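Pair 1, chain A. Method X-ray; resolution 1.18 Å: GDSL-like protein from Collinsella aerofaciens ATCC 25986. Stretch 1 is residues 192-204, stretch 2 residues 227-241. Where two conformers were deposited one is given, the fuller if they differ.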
# COMPACT_ATOMS: atom_id res chain seq x y z
N VAL A 192 5.39 14.46 -2.54
CA VAL A 192 5.05 13.20 -3.21
C VAL A 192 3.56 13.10 -3.51
O VAL A 192 2.74 13.17 -2.59
CB VAL A 192 5.48 12.00 -2.36
CG1 VAL A 192 5.03 10.69 -2.96
CG2 VAL A 192 7.00 11.98 -2.22
N PRO A 193 3.15 12.85 -4.77
CA PRO A 193 1.73 12.63 -5.06
C PRO A 193 1.17 11.43 -4.30
O PRO A 193 1.85 10.41 -4.11
CB PRO A 193 1.74 12.39 -6.57
CG PRO A 193 2.97 13.07 -7.07
CD PRO A 193 3.98 12.83 -5.99
N VAL A 194 -0.10 11.55 -3.89
CA VAL A 194 -0.79 10.52 -3.12
C VAL A 194 -2.12 10.19 -3.78
O VAL A 194 -2.87 11.09 -4.17
CB VAL A 194 -1.03 10.98 -1.66
CG1 VAL A 194 -1.85 9.97 -0.89
CG2 VAL A 194 0.30 11.22 -0.96
N ILE A 195 -2.44 8.90 -3.87
CA ILE A 195 -3.79 8.43 -4.19
C ILE A 195 -4.39 7.94 -2.88
O ILE A 195 -3.89 6.99 -2.27
CB ILE A 195 -3.77 7.29 -5.23
CG1 ILE A 195 -3.06 7.75 -6.51
CG2 ILE A 195 -5.21 6.79 -5.49
CD1 ILE A 195 -2.71 6.63 -7.47
N ASP A 196 -5.45 8.61 -2.41
CA ASP A 196 -5.95 8.37 -1.05
C ASP A 196 -6.99 7.26 -1.08
O ASP A 196 -8.21 7.49 -1.01
CB ASP A 196 -6.48 9.66 -0.44
CG ASP A 196 -6.71 9.54 1.06
OD1 ASP A 196 -6.64 8.43 1.64
OD2 ASP A 196 -7.02 10.60 1.66
N LEU A 197 -6.50 6.01 -1.20
CA LEU A 197 -7.39 4.84 -1.18
C LEU A 197 -8.02 4.61 0.19
O LEU A 197 -9.16 4.10 0.25
CB LEU A 197 -6.64 3.57 -1.61
CG LEU A 197 -6.14 3.56 -3.06
CD1 LEU A 197 -5.42 2.22 -3.32
CD2 LEU A 197 -7.27 3.81 -4.08
N TYR A 198 -7.34 5.01 1.26
CA TYR A 198 -7.97 4.98 2.58
C TYR A 198 -9.32 5.68 2.55
O TYR A 198 -10.33 5.16 3.05
CB TYR A 198 -7.04 5.66 3.59
CG TYR A 198 -7.64 5.77 4.97
CD1 TYR A 198 -7.71 4.68 5.85
CD2 TYR A 198 -8.12 7.02 5.43
CE1 TYR A 198 -8.23 4.84 7.14
CE2 TYR A 198 -8.63 7.17 6.71
CZ TYR A 198 -8.70 6.08 7.57
OH TYR A 198 -9.25 6.21 8.82
N ALA A 199 -9.34 6.90 1.97
CA ALA A 199 -10.56 7.70 1.96
C ALA A 199 -11.46 7.40 0.77
O ALA A 199 -12.67 7.65 0.87
CB ALA A 199 -10.18 9.18 1.93
N GLN A 200 -10.92 6.91 -0.37
CA GLN A 200 -11.68 6.96 -1.62
C GLN A 200 -11.52 5.73 -2.51
O GLN A 200 -11.74 5.81 -3.72
CB GLN A 200 -11.32 8.19 -2.44
CG GLN A 200 -11.69 9.49 -1.74
CD GLN A 200 -11.73 10.67 -2.69
OE1 GLN A 200 -11.78 10.50 -3.91
NE2 GLN A 200 -11.66 11.87 -2.14
N SER A 201 -11.22 4.56 -1.95
CA SER A 201 -11.08 3.39 -2.82
C SER A 201 -12.37 2.99 -3.52
O SER A 201 -12.33 2.29 -4.55
CB SER A 201 -10.59 2.19 -2.04
OG SER A 201 -11.62 1.78 -1.16
N GLY A 202 -13.52 3.34 -2.93
CA GLY A 202 -14.81 2.95 -3.46
C GLY A 202 -15.21 1.53 -3.13
O GLY A 202 -16.18 1.02 -3.72
N ILE A 203 -14.53 0.88 -2.20
CA ILE A 203 -14.92 -0.45 -1.74
C ILE A 203 -14.89 -0.41 -0.22
O ILE A 203 -13.83 -0.15 0.35
CB ILE A 203 -13.96 -1.55 -2.23
CG1 ILE A 203 -13.76 -1.46 -3.74
CG2 ILE A 203 -14.50 -2.91 -1.80
CD1 ILE A 203 -12.80 -2.51 -4.32
N SER A 204 -16.05 -0.61 0.43
CA SER A 204 -16.08 -0.48 1.89
C SER A 204 -16.27 -1.80 2.58
O SER A 204 -17.31 -2.45 2.40
CB SER A 204 -17.18 0.46 2.36
OG SER A 204 -17.13 0.54 3.79
N GLU A 227 -10.19 -6.43 -9.21
CA GLU A 227 -10.48 -5.80 -10.49
C GLU A 227 -11.07 -4.40 -10.30
O GLU A 227 -10.67 -3.45 -10.99
CB GLU A 227 -11.42 -6.70 -11.31
CG GLU A 227 -11.58 -6.24 -12.78
CD GLU A 227 -12.83 -5.39 -13.05
OE1 GLU A 227 -13.57 -5.01 -12.10
OE2 GLU A 227 -13.07 -5.06 -14.23
N ARG A 228 -12.02 -4.27 -9.37
CA ARG A 228 -12.60 -2.96 -9.10
C ARG A 228 -11.55 -2.00 -8.56
O ARG A 228 -11.47 -0.85 -9.00
CB ARG A 228 -13.77 -3.15 -8.13
CG ARG A 228 -14.44 -1.83 -7.73
CD ARG A 228 -15.73 -2.10 -7.00
NE ARG A 228 -16.31 -0.86 -6.49
CZ ARG A 228 -17.60 -0.59 -6.41
NH1 ARG A 228 -18.50 -1.40 -6.94
NH2 ARG A 228 -17.99 0.54 -5.83
N LEU A 229 -10.71 -2.47 -7.64
CA LEU A 229 -9.65 -1.62 -7.11
C LEU A 229 -8.72 -1.15 -8.23
O LEU A 229 -8.27 -0.01 -8.22
CB LEU A 229 -8.88 -2.36 -6.02
CG LEU A 229 -8.05 -1.51 -5.07
CD1 LEU A 229 -8.97 -0.65 -4.17
CD2 LEU A 229 -7.19 -2.41 -4.21
N ALA A 230 -8.40 -2.03 -9.18
CA ALA A 230 -7.53 -1.65 -10.28
C ALA A 230 -8.10 -0.47 -11.06
O ALA A 230 -7.36 0.42 -11.50
CB ALA A 230 -7.31 -2.81 -11.24
N HIS A 231 -9.42 -0.43 -11.27
CA HIS A 231 -10.01 0.70 -11.98
C HIS A 231 -9.83 1.99 -11.19
O HIS A 231 -9.51 3.05 -11.78
CB HIS A 231 -11.48 0.41 -12.26
CG HIS A 231 -11.69 -0.53 -13.42
ND1 HIS A 231 -12.16 -0.12 -14.65
CD2 HIS A 231 -11.46 -1.86 -13.53
CE1 HIS A 231 -12.23 -1.16 -15.46
NE2 HIS A 231 -11.82 -2.23 -14.81
N ARG A 232 -10.05 1.94 -9.88
CA ARG A 232 -9.87 3.14 -9.06
C ARG A 232 -8.42 3.61 -9.07
O ARG A 232 -8.13 4.81 -9.13
CB ARG A 232 -10.36 2.89 -7.63
CG ARG A 232 -10.17 4.07 -6.68
CD ARG A 232 -11.10 5.21 -7.03
NE ARG A 232 -10.86 6.44 -6.27
CZ ARG A 232 -10.01 7.39 -6.62
NH1 ARG A 232 -9.27 7.26 -7.70
NH2 ARG A 232 -9.91 8.52 -5.89
N ILE A 233 -7.48 2.66 -8.99
CA ILE A 233 -6.06 2.98 -9.01
C ILE A 233 -5.67 3.58 -10.35
O ILE A 233 -4.91 4.55 -10.41
CB ILE A 233 -5.23 1.74 -8.63
CG1 ILE A 233 -5.46 1.35 -7.18
CG2 ILE A 233 -3.77 1.95 -8.97
CD1 ILE A 233 -4.98 -0.05 -6.81
N ALA A 234 -6.16 3.01 -11.45
CA ALA A 234 -5.85 3.58 -12.76
C ALA A 234 -6.30 5.03 -12.83
O ALA A 234 -5.57 5.88 -13.35
CB ALA A 234 -6.49 2.72 -13.85
N ALA A 235 -7.52 5.32 -12.37
CA ALA A 235 -8.00 6.70 -12.41
C ALA A 235 -7.11 7.58 -11.56
O ALA A 235 -6.79 8.72 -11.96
CB ALA A 235 -9.45 6.76 -11.93
N GLY A 236 -6.71 7.08 -10.38
CA GLY A 236 -5.86 7.87 -9.51
C GLY A 236 -4.51 8.16 -10.11
O GLY A 236 -3.99 9.27 -9.96
N LEU A 237 -3.89 7.17 -10.75
CA LEU A 237 -2.57 7.37 -11.34
C LEU A 237 -2.63 8.35 -12.51
O LEU A 237 -1.77 9.22 -12.65
CB LEU A 237 -1.97 6.04 -11.81
CG LEU A 237 -1.35 5.14 -10.74
CD1 LEU A 237 -1.05 3.76 -11.31
CD2 LEU A 237 -0.09 5.81 -10.18
N THR A 238 -3.65 8.20 -13.36
CA THR A 238 -3.84 9.13 -14.47
C THR A 238 -4.05 10.55 -13.97
O THR A 238 -3.66 11.52 -14.64
CB THR A 238 -5.02 8.62 -15.34
OG1 THR A 238 -4.67 7.33 -15.91
CG2 THR A 238 -5.36 9.57 -16.47
N ALA A 239 -4.67 10.72 -12.80
CA ALA A 239 -4.94 12.04 -12.24
C ALA A 239 -3.69 12.75 -11.75
O ALA A 239 -3.67 13.98 -11.72
CB ALA A 239 -5.99 11.95 -11.12
N VAL A 240 -2.63 12.02 -11.41
CA VAL A 240 -1.42 12.61 -10.83
C VAL A 240 -0.18 12.41 -11.70
O VAL A 240 0.86 12.99 -11.39
CB VAL A 240 -1.15 12.20 -9.36
CG1 VAL A 240 -2.34 12.60 -8.47
CG2 VAL A 240 -0.82 10.72 -9.26
N CYS A 241 -0.22 11.55 -12.73
CA CYS A 241 0.91 11.32 -13.63
C CYS A 241 0.46 11.50 -15.07
O CYS A 241 -0.65 11.09 -15.44
CB CYS A 241 1.46 9.89 -13.57
SG CYS A 241 2.01 9.32 -12.00
O HOH W 1 -14.24 1.37 -6.45

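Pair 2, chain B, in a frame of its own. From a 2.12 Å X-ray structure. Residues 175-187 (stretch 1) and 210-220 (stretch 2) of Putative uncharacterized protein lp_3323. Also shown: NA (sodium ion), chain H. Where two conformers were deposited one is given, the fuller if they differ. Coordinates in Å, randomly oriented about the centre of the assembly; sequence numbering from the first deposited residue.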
# COMPACT_ATOMS: atom_id res chain seq x y z
N VAL B 175 -10.75 2.91 -7.22
CA VAL B 175 -9.80 3.71 -7.98
C VAL B 175 -8.42 3.73 -7.32
O VAL B 175 -8.29 4.23 -6.22
CB VAL B 175 -10.30 5.18 -8.15
CG1 VAL B 175 -9.23 6.02 -8.87
CG2 VAL B 175 -11.60 5.21 -8.90
N PRO B 176 -7.39 3.21 -8.02
CA PRO B 176 -6.04 3.23 -7.45
C PRO B 176 -5.61 4.63 -7.01
O PRO B 176 -6.02 5.65 -7.59
CB PRO B 176 -5.17 2.74 -8.61
CG PRO B 176 -6.09 1.86 -9.41
CD PRO B 176 -7.42 2.59 -9.36
N HIS B 177 -4.82 4.69 -5.95
CA HIS B 177 -4.43 5.96 -5.38
C HIS B 177 -2.92 6.01 -5.26
O HIS B 177 -2.35 5.22 -4.52
CB HIS B 177 -5.10 6.20 -4.02
CG HIS B 177 -4.55 7.38 -3.26
ND1 HIS B 177 -4.30 7.34 -1.91
CD2 HIS B 177 -4.19 8.62 -3.68
CE1 HIS B 177 -3.82 8.51 -1.52
NE2 HIS B 177 -3.74 9.30 -2.57
N LEU B 178 -2.30 6.91 -6.00
CA LEU B 178 -0.87 7.16 -5.89
C LEU B 178 -0.62 8.36 -4.96
O LEU B 178 -0.94 9.50 -5.30
CB LEU B 178 -0.27 7.44 -7.27
CG LEU B 178 1.18 7.97 -7.38
CD1 LEU B 178 2.18 7.10 -6.63
CD2 LEU B 178 1.57 8.06 -8.84
N SER B 179 -0.05 8.09 -3.79
CA SER B 179 0.18 9.14 -2.81
C SER B 179 1.59 9.68 -2.89
O SER B 179 2.52 9.06 -2.34
CB SER B 179 -0.08 8.60 -1.41
OG SER B 179 0.31 9.56 -0.44
N LEU B 180 1.78 10.81 -3.58
CA LEU B 180 3.10 11.46 -3.60
C LEU B 180 3.46 11.94 -2.20
O LEU B 180 4.62 12.03 -1.82
CB LEU B 180 3.14 12.64 -4.56
CG LEU B 180 2.84 12.37 -6.03
CD1 LEU B 180 2.95 13.67 -6.79
CD2 LEU B 180 3.78 11.32 -6.60
N TYR B 181 2.42 12.25 -1.43
CA TYR B 181 2.55 12.57 -0.02
C TYR B 181 3.41 11.52 0.73
O TYR B 181 4.40 11.88 1.35
CB TYR B 181 1.15 12.71 0.62
CG TYR B 181 1.17 13.29 2.01
CD1 TYR B 181 1.34 12.46 3.13
CD2 TYR B 181 1.04 14.66 2.22
CE1 TYR B 181 1.37 13.00 4.42
CE2 TYR B 181 1.07 15.20 3.49
CZ TYR B 181 1.23 14.36 4.59
OH TYR B 181 1.26 14.89 5.87
N ARG B 182 3.02 10.24 0.63
CA ARG B 182 3.68 9.12 1.34
C ARG B 182 4.98 8.60 0.71
O ARG B 182 5.83 8.07 1.43
CB ARG B 182 2.76 7.89 1.42
CG ARG B 182 1.50 8.06 2.22
CD ARG B 182 1.09 6.74 2.86
NE ARG B 182 0.13 6.98 3.94
CZ ARG B 182 0.02 6.24 5.04
NH1 ARG B 182 0.81 5.19 5.24
NH2 ARG B 182 -0.89 6.57 5.96
N ASP B 183 5.08 8.68 -0.61
CA ASP B 183 6.06 7.87 -1.34
C ASP B 183 6.95 8.60 -2.35
O ASP B 183 7.79 7.96 -2.99
CB ASP B 183 5.36 6.71 -2.07
CG ASP B 183 4.92 5.58 -1.14
OD1 ASP B 183 5.71 5.09 -0.29
OD2 ASP B 183 3.74 5.17 -1.30
N ALA B 184 6.78 9.92 -2.52
CA ALA B 184 7.55 10.70 -3.51
C ALA B 184 9.05 10.77 -3.21
O ALA B 184 9.86 11.00 -4.12
CB ALA B 184 6.98 12.11 -3.61
N GLY B 185 9.41 10.60 -1.93
CA GLY B 185 10.78 10.63 -1.49
C GLY B 185 11.21 11.95 -0.88
O GLY B 185 12.36 12.10 -0.48
N MSE B 186 10.28 12.90 -0.80
CA MSE B 186 10.57 14.28 -0.39
C MSE B 186 9.38 14.96 0.28
O MSE B 186 8.23 14.53 0.11
CB MSE B 186 11.00 15.12 -1.60
CG MSE B 186 9.89 15.34 -2.63
SE MSE B 186 10.51 15.78 -4.44
CE MSE B 186 11.89 14.39 -4.64
N THR B 187 9.67 16.00 1.04
CA THR B 187 8.65 16.88 1.60
C THR B 187 9.11 18.33 1.45
O THR B 187 10.28 18.64 1.72
CB THR B 187 8.32 16.53 3.08
OG1 THR B 187 7.57 17.59 3.69
CG2 THR B 187 9.60 16.30 3.90
N ARG B 210 10.32 15.87 -12.80
CA ARG B 210 10.99 14.68 -13.30
C ARG B 210 10.78 13.52 -12.32
O ARG B 210 10.53 12.38 -12.72
CB ARG B 210 12.48 14.95 -13.51
CG ARG B 210 12.77 15.79 -14.74
CD ARG B 210 14.23 15.74 -15.14
NE ARG B 210 15.11 16.42 -14.19
CZ ARG B 210 15.29 17.74 -14.14
NH1 ARG B 210 14.63 18.54 -14.97
NH2 ARG B 210 16.12 18.26 -13.25
N VAL B 211 10.89 13.85 -11.03
CA VAL B 211 10.65 12.87 -9.95
C VAL B 211 9.22 12.33 -10.06
O VAL B 211 9.01 11.12 -10.06
CB VAL B 211 10.91 13.46 -8.54
CG1 VAL B 211 10.37 12.54 -7.44
CG2 VAL B 211 12.39 13.71 -8.31
N ILE B 212 8.25 13.24 -10.16
CA ILE B 212 6.84 12.87 -10.22
C ILE B 212 6.53 11.94 -11.40
O ILE B 212 5.80 10.97 -11.25
CB ILE B 212 5.93 14.13 -10.24
CG1 ILE B 212 5.96 14.80 -8.86
CG2 ILE B 212 4.49 13.76 -10.62
CD1 ILE B 212 5.41 16.20 -8.85
N ALA B 213 7.11 12.25 -12.56
CA ALA B 213 6.99 11.42 -13.76
C ALA B 213 7.51 10.01 -13.54
O ALA B 213 6.87 9.04 -13.94
CB ALA B 213 7.73 12.08 -14.92
N ARG B 214 8.67 9.90 -12.90
CA ARG B 214 9.24 8.60 -12.55
C ARG B 214 8.32 7.84 -11.58
O ARG B 214 8.07 6.66 -11.76
CB ARG B 214 10.63 8.77 -11.96
CG ARG B 214 11.65 9.26 -12.97
CD ARG B 214 13.08 9.14 -12.44
NE ARG B 214 13.39 10.09 -11.38
CZ ARG B 214 14.14 11.18 -11.53
NH1 ARG B 214 14.69 11.48 -12.71
NH2 ARG B 214 14.37 11.97 -10.49
N LYS B 215 7.81 8.54 -10.57
CA LYS B 215 6.94 7.91 -9.58
C LYS B 215 5.65 7.42 -10.21
O LYS B 215 5.17 6.34 -9.88
CB LYS B 215 6.65 8.86 -8.41
CG LYS B 215 7.86 9.08 -7.48
CD LYS B 215 8.29 7.78 -6.79
CE LYS B 215 9.67 7.92 -6.11
NZ LYS B 215 10.79 7.40 -6.96
N LEU B 216 5.11 8.20 -11.14
CA LEU B 216 3.88 7.84 -11.82
C LEU B 216 4.07 6.64 -12.76
O LEU B 216 3.25 5.74 -12.76
CB LEU B 216 3.28 9.04 -12.57
CG LEU B 216 2.01 8.89 -13.40
CD1 LEU B 216 0.88 8.18 -12.67
CD2 LEU B 216 1.54 10.29 -13.82
N GLN B 217 5.14 6.64 -13.55
CA GLN B 217 5.40 5.50 -14.44
C GLN B 217 5.54 4.19 -13.65
O GLN B 217 4.93 3.18 -14.01
CB GLN B 217 6.60 5.75 -15.35
CG GLN B 217 6.78 4.69 -16.45
CD GLN B 217 5.69 4.74 -17.53
OE1 GLN B 217 5.46 5.77 -18.15
NE2 GLN B 217 5.04 3.62 -17.75
N SER B 218 6.31 4.23 -12.55
CA SER B 218 6.50 3.06 -11.69
C SER B 218 5.17 2.55 -11.21
O SER B 218 4.92 1.35 -11.25
CB SER B 218 7.34 3.41 -10.46
OG SER B 218 8.67 3.68 -10.82
N PHE B 219 4.32 3.47 -10.76
CA PHE B 219 3.02 3.13 -10.21
C PHE B 219 2.14 2.46 -11.28
O PHE B 219 1.48 1.46 -11.02
CB PHE B 219 2.33 4.37 -9.63
CG PHE B 219 1.08 4.05 -8.85
CD1 PHE B 219 1.15 3.70 -7.51
CD2 PHE B 219 -0.16 4.08 -9.47
CE1 PHE B 219 0.01 3.38 -6.80
CE2 PHE B 219 -1.31 3.76 -8.76
CZ PHE B 219 -1.22 3.42 -7.42
N LEU B 220 2.16 3.02 -12.48
CA LEU B 220 1.37 2.48 -13.59
C LEU B 220 1.83 1.08 -13.96
O LEU B 220 0.99 0.19 -14.18
CB LEU B 220 1.43 3.41 -14.81
CG LEU B 220 0.76 4.78 -14.66
CD1 LEU B 220 1.10 5.64 -15.85
CD2 LEU B 220 -0.76 4.64 -14.54
NA NA H . 6.06 3.55 1.37
O HOH W 2 4.36 2.88 0.05

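Pairs 1 and 2 share one backbone arrangement: a short strand runs into a brief helix, a turn follows, and the whole segment packs against a longer helix. The N, CA and C atoms of 14 central residues superpose with an RMSD of 0.7 Å. In both, the short helix is capped by the residue just before it, although the capping residues differ. Asp196(A) OD1 accepts from Ala199(A) N at 3.1 Å, and at the matching position Ser179(B) OG accepts from Arg182(B) N at 3.0 Å. The helix gives way in each case to a glycine with positive phi, Gly202(A) and Gly185(B).

The sharpest difference lies where Gly236(A) matches Phe219(B). In pair 1 the strand residue Ile195(A) comes close to the helix backbone, its CD1 lying 3.5 Å from Gly236(A) C, and the CA atoms of the two residues are 5.7 Å apart. Glycine leaves the necessary room, since an ideal CB there would fall 2.7 Å from Ile195(A) CG2, a clash. In pair 2 the corresponding CA atoms, of Leu178(B) and Phe219(B), stand 7.1 Å apart, and an aromatic ring occupies the contact. Leu178(B) CB sits over one face of that ring, 3.8 Å from the Phe219(B) centroid and almost on its normal, while Pro176(B) CB meets the ring edge 4.0 Å from Phe219(B) CE2. The matching proline of pair 1 instead packs on an aliphatic side chain, with Pro193(A) CB 4.0 Å from Val240(A) CB.

Farther along, both pairs have a leucine at the start of the short helix, Leu197(A) and Leu180(B), but its apolar partner shifts. Leu197(A) CD1 lies 4.0 Å from Ile233(A) CG1, whereas Leu180(B) CD1 lies 3.8 Å from Ile212(B) CG1, and Ile212(B) matches Leu229(A), not Ile233(A).

The turn is held by polar contacts in pair 1. Arg232(A) NE donates to Gln200(A) O at 2.8 Å, and Arg228(A) NH2 makes a weak hydrogen bond to Gly202(A) O, also at 2.8 Å. Water 1 adds a bridge, donating to Ser201(A) O and accepting from Arg228(A) NE. Pair 2 has no hydrogen bond between its stretches. Lys215(B), matching Arg232(A), contributes its aliphatic chain instead, with CE 3.6 Å from Asp183(B) O. Val211(B), in place of Arg228(A), packs its CG1 3.7 Å from the CE of selenomethionine Met186(B). Asp183(B), the counterpart of Gln200(A), coordinates sodium through OD1 at 2.3 Å.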